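Local coordinates for protein 2-C-methyl-D-erythritol 2,4-cyclodiphosphate synthase (Thermus thermophilus, PDB 1IV2) that converts 4-diphosphocytidyl-2-C-methyl-D-erythritol 2-phosphate into 2-C-methyl-D-erythritol 2,4-cyclodiphosphate with release of CMP, a step of isoprenoid biosynthesis, at residues 99-104 and 132-137. The protein carries 3 engineered substitutions. Sequence-based numbering, arbitrary orientation.
Sequences TLDRPK and KTSEGL. With MG (magnesium ion), chain K; CDP (cytidine-5'-diphosphate), chain M.
Part of the CDP site, which lies between subunits of the IspF trimer, is built where the parallel strands 91-99 and 127-132 end side by side, and T99 and K132 form the bridge at which the pairing stops. L100 N donates to K132 O over 3.0 Å, in the carbonyl plane and with an angle of 159° at the hydrogen. The same oxygen accepts a CA-H contact from T99, whose CG2 lies against the backbone of T133 and S134.

Past the bridge the two loops are tied by D101. Its OD1 takes S134 OG at 2.5 Å, a very short bond, and S134 N at 3.1 Å, the latter nearly along the C-O axis of the carboxylate. With chi1 of 70°, S134 OG sits between its own N and carbonyl carbon, which brings hydroxyl and N-H to one acceptor. S134 also begins a type I' turn, closed by L137 N on S134 O, that presents E135.

Each loop then holds a different end of the nucleotide. L100 O and P103 O both accept from the cytosine N4, each at 3.0 Å. T133 N donates to the alpha-phosphate O1A at 2.7 Å, while T133 OG1 accepts from E135 N in an ST turn. K132 curls at chi2 and chi3 to reach CDP O3A with NZ, which also bonds D8 of the second subunit. E135 OE1 binds magnesium at 2.2 Å, alongside CDP O3B and O2A and two waters.

Two carbonyl acceptors facing the exocyclic amine are consistent with a preference for cytosine. K132 and magnesium probably offset charge on the diphosphate, while the T133 N-H on O1A fits that residue's predicted transition-state role.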
ATOM      1  N   THR A  99     -11.272  -0.816   1.496  1.00 10.65           N
ATOM      2  CA  THR A  99     -11.694  -1.956   0.695  1.00  9.76           C
ATOM      3  C   THR A  99     -12.707  -2.783   1.474  1.00 12.79           C
ATOM      4  O   THR A  99     -12.425  -3.348   2.535  1.00 12.95           O
ATOM      5  CB  THR A  99     -10.488  -2.832   0.278  1.00 15.46           C
ATOM      6  OG1 THR A  99      -9.532  -2.034  -0.414  1.00 11.48           O
ATOM      7  CG2 THR A  99     -10.928  -3.933  -0.686  1.00 12.45           C
ATOM      8  N   LEU A 100     -13.922  -2.839   0.954  1.00 12.58           N
ATOM      9  CA  LEU A 100     -14.984  -3.645   1.553  1.00 14.20           C
ATOM     10  C   LEU A 100     -16.089  -3.818   0.507  1.00 13.21           C
ATOM     11  O   LEU A 100     -16.351  -2.934  -0.320  1.00 11.67           O
ATOM     12  CB  LEU A 100     -15.481  -3.018   2.854  1.00 14.85           C
ATOM     13  CG  LEU A 100     -16.418  -1.818   2.776  1.00 15.84           C
ATOM     14  CD1 LEU A 100     -16.992  -1.417   4.133  1.00 14.02           C
ATOM     15  CD2 LEU A 100     -15.685  -0.633   2.170  1.00 17.08           C
ATOM     16  N   ASP A 101     -16.734  -4.982   0.523  1.00 12.93           N
ATOM     17  CA  ASP A 101     -17.741  -5.248  -0.496  1.00 14.39           C
ATOM     18  C   ASP A 101     -19.026  -4.485  -0.196  1.00 21.05           C
ATOM     19  O   ASP A 101     -19.646  -3.954  -1.113  1.00 26.20           O
ATOM     20  CB  ASP A 101     -18.077  -6.725  -0.605  1.00 17.16           C
ATOM     21  CG  ASP A 101     -16.922  -7.649  -0.925  1.00 30.63           C
ATOM     22  OD1 ASP A 101     -15.793  -7.193  -1.159  1.00 18.73           O
ATOM     23  OD2 ASP A 101     -17.137  -8.891  -0.938  1.00 38.84           O
ATOM     24  N   ARG A 102     -19.399  -4.448   1.076  1.00 16.56           N
ATOM     25  CA  ARG A 102     -20.642  -3.789   1.461  1.00 16.66           C
ATOM     26  C   ARG A 102     -20.451  -3.237   2.870  1.00 17.99           C
ATOM     27  O   ARG A 102     -19.614  -3.813   3.577  1.00 22.55           O
ATOM     28  CB  ARG A 102     -21.824  -4.752   1.408  1.00 18.01           C
ATOM     29  CG  ARG A 102     -21.720  -5.874   2.426  1.00 30.27           C
ATOM     30  CD  ARG A 102     -22.525  -7.102   2.004  1.00 36.07           C
ATOM     31  NE  ARG A 102     -22.212  -8.232   2.883  1.00 44.45           N
ATOM     32  CZ  ARG A 102     -23.092  -8.938   3.581  1.00 37.80           C
ATOM     33  NH1 ARG A 102     -24.392  -8.669   3.535  1.00 34.41           N
ATOM     34  NH2 ARG A 102     -22.654  -9.933   4.334  1.00 38.10           N
ATOM     35  N   PRO A 103     -21.139  -2.183   3.249  1.00 17.16           N
ATOM     36  CA  PRO A 103     -22.103  -1.484   2.407  1.00 13.33           C
ATOM     37  C   PRO A 103     -21.377  -0.543   1.457  1.00 12.97           C
ATOM     38  O   PRO A 103     -20.174  -0.320   1.582  1.00 14.41           O
ATOM     39  CB  PRO A 103     -22.900  -0.656   3.417  1.00 17.78           C
ATOM     40  CG  PRO A 103     -21.857  -0.303   4.447  1.00 22.96           C
ATOM     41  CD  PRO A 103     -20.996  -1.527   4.581  1.00 27.97           C
ATOM     42  N   LYS A 104     -22.140   0.025   0.539  1.00 11.58           N
ATOM     43  CA  LYS A 104     -21.620   1.085  -0.303  1.00 13.84           C
ATOM     44  C   LYS A 104     -21.246   2.297   0.541  1.00 13.47           C
ATOM     45  O   LYS A 104     -22.081   2.767   1.312  1.00 15.84           O
ATOM     46  CB  LYS A 104     -22.658   1.528  -1.330  1.00 19.85           C
ATOM     47  CG  LYS A 104     -23.302   0.362  -2.073  1.00 46.33           C
ATOM     48  CD  LYS A 104     -22.664   0.139  -3.434  1.00 42.78           C
ATOM     49  CE  LYS A 104     -22.415  -1.355  -3.625  1.00 62.20           C
ATOM     50  NZ  LYS A 104     -22.021  -1.990  -2.328  1.00 80.88           N
ATOM     51  N   LYS A 132     -12.945   0.834  -2.516  1.00 11.09           N
ATOM     52  CA  LYS A 132     -12.914  -0.274  -3.479  1.00 14.82           C
ATOM     53  C   LYS A 132     -13.767  -1.417  -2.934  1.00 12.08           C
ATOM     54  O   LYS A 132     -13.842  -1.523  -1.704  1.00 11.80           O
ATOM     55  CB  LYS A 132     -11.533  -0.880  -3.706  1.00 11.40           C
ATOM     56  CG  LYS A 132     -10.414   0.024  -4.151  1.00 16.79           C
ATOM     57  CD  LYS A 132     -10.813   0.826  -5.390  1.00 17.58           C
ATOM     58  CE  LYS A 132     -11.401  -0.121  -6.441  1.00 21.00           C
ATOM     59  NZ  LYS A 132     -11.633   0.597  -7.719  1.00 24.15           N
ATOM     60  N   THR A 133     -14.311  -2.244  -3.822  1.00 11.73           N
ATOM     61  CA  THR A 133     -14.766  -3.546  -3.325  1.00 13.22           C
ATOM     62  C   THR A 133     -13.567  -4.493  -3.355  1.00 14.67           C
ATOM     63  O   THR A 133     -12.539  -4.111  -3.925  1.00 14.08           O
ATOM     64  CB  THR A 133     -15.912  -4.182  -4.142  1.00 13.44           C
ATOM     65  OG1 THR A 133     -15.356  -4.711  -5.337  1.00 17.55           O
ATOM     66  CG2 THR A 133     -16.959  -3.175  -4.585  1.00 10.81           C
ATOM     67  N   SER A 134     -13.686  -5.696  -2.790  1.00 16.27           N
ATOM     68  CA  SER A 134     -12.592  -6.657  -2.823  1.00 15.10           C
ATOM     69  C   SER A 134     -12.639  -7.536  -4.076  1.00 16.67           C
ATOM     70  O   SER A 134     -11.742  -8.352  -4.320  1.00 18.54           O
ATOM     71  CB  SER A 134     -12.596  -7.545  -1.580  1.00 20.25           C
ATOM     72  OG  SER A 134     -13.709  -8.434  -1.604  1.00 21.07           O
ATOM     73  N   GLU A 135     -13.684  -7.382  -4.889  1.00 17.45           N
ATOM     74  CA  GLU A 135     -13.860  -8.178  -6.100  1.00 17.50           C
ATOM     75  C   GLU A 135     -13.771  -9.662  -5.766  1.00 20.69           C
ATOM     76  O   GLU A 135     -13.289 -10.464  -6.567  1.00 20.31           O
ATOM     77  CB  GLU A 135     -12.842  -7.838  -7.193  1.00 15.28           C
ATOM     78  CG  GLU A 135     -12.838  -6.354  -7.537  1.00 18.09           C
ATOM     79  CD  GLU A 135     -13.866  -5.990  -8.580  1.00 26.11           C
ATOM     80  OE1 GLU A 135     -14.145  -4.787  -8.801  1.00 27.42           O
ATOM     81  OE2 GLU A 135     -14.415  -6.916  -9.201  1.00 26.77           O
ATOM     82  N   GLY A 136     -14.256 -10.003  -4.578  1.00 23.12           N
ATOM     83  CA  GLY A 136     -14.362 -11.380  -4.156  1.00 32.72           C
ATOM     84  C   GLY A 136     -13.164 -11.935  -3.424  1.00 24.95           C
ATOM     85  O   GLY A 136     -13.267 -13.063  -2.943  1.00 21.83           O
ATOM     86  N   LEU A 137     -12.063 -11.200  -3.336  1.00 20.92           N
ATOM     87  CA  LEU A 137     -10.874 -11.563  -2.591  1.00 20.99           C
ATOM     88  C   LEU A 137     -11.054 -11.611  -1.078  1.00 25.23           C
ATOM     89  O   LEU A 137     -10.533 -12.484  -0.374  1.00 30.46           O
ATOM     90  CB  LEU A 137      -9.795 -10.529  -2.930  1.00 32.22           C
ATOM     91  CG  LEU A 137      -8.438 -11.044  -3.399  1.00 34.03           C
ATOM     92  CD1 LEU A 137      -8.485 -12.524  -3.739  1.00 38.23           C
ATOM     93  CD2 LEU A 137      -7.986 -10.210  -4.588  1.00 29.42           C
TER
HETATM   94 MG    MG K1572     -15.819  -3.741  -9.842  1.00 20.91          MG
HETATM   95  O3B CDP M1602     -14.365  -2.469 -10.769  1.00 20.36           O
HETATM   96  PB  CDP M1602     -14.014  -1.140 -10.205  1.00 25.36           P
HETATM   97  O1B CDP M1602     -12.544  -1.072 -10.514  1.00 28.03           O
HETATM   98  O2B CDP M1602     -14.786  -0.077 -11.012  1.00 23.88           O
HETATM   99  O3A CDP M1602     -14.246  -0.733  -8.761  1.00 20.74           O
HETATM  100  PA  CDP M1602     -15.086  -1.511  -7.664  1.00 18.34           P
HETATM  101  O1A CDP M1602     -14.258  -2.185  -6.508  1.00 18.18           O
HETATM  102  O2A CDP M1602     -16.132  -2.329  -8.216  1.00 20.01           O
HETATM  103  O5' CDP M1602     -15.767  -0.209  -7.003  1.00 14.19           O
HETATM  104  C5' CDP M1602     -16.583   0.610  -7.794  1.00 11.88           C
HETATM  105  C4' CDP M1602     -16.861   1.801  -7.016  1.00 12.41           C
HETATM  106  O4' CDP M1602     -17.727   1.692  -5.868  1.00 18.37           O
HETATM  107  C3' CDP M1602     -15.639   2.615  -6.507  1.00 10.61           C
HETATM  108  O3' CDP M1602     -14.785   3.325  -7.438  1.00 16.67           O
HETATM  109  C2' CDP M1602     -16.174   3.319  -5.275  1.00 16.69           C
HETATM  110  O2' CDP M1602     -16.795   4.373  -5.970  1.00 13.55           O
HETATM  111  C1' CDP M1602     -17.552   2.815  -5.043  1.00 15.17           C
HETATM  112  N1  CDP M1602     -17.549   1.919  -3.769  1.00 14.33           N
HETATM  113  C2  CDP M1602     -18.426   2.291  -2.679  1.00 13.15           C
HETATM  114  O2  CDP M1602     -19.146   3.303  -2.762  1.00 16.80           O
HETATM  115  N3  CDP M1602     -18.485   1.567  -1.541  1.00 13.96           N
HETATM  116  C4  CDP M1602     -17.696   0.386  -1.361  1.00 13.00           C
HETATM  117  N4  CDP M1602     -17.807  -0.302  -0.216  1.00 11.91           N
HETATM  118  C5  CDP M1602     -16.799  -0.064  -2.394  1.00 10.85           C
HETATM  119  C6  CDP M1602     -16.778   0.727  -3.539  1.00 11.04           C
HETATM  120  O   HOH W   1     -15.290  -5.132 -11.416  1.00 31.15           O
HETATM  121  O   HOH W   2     -17.424  -4.822  -8.847  1.00 35.93           O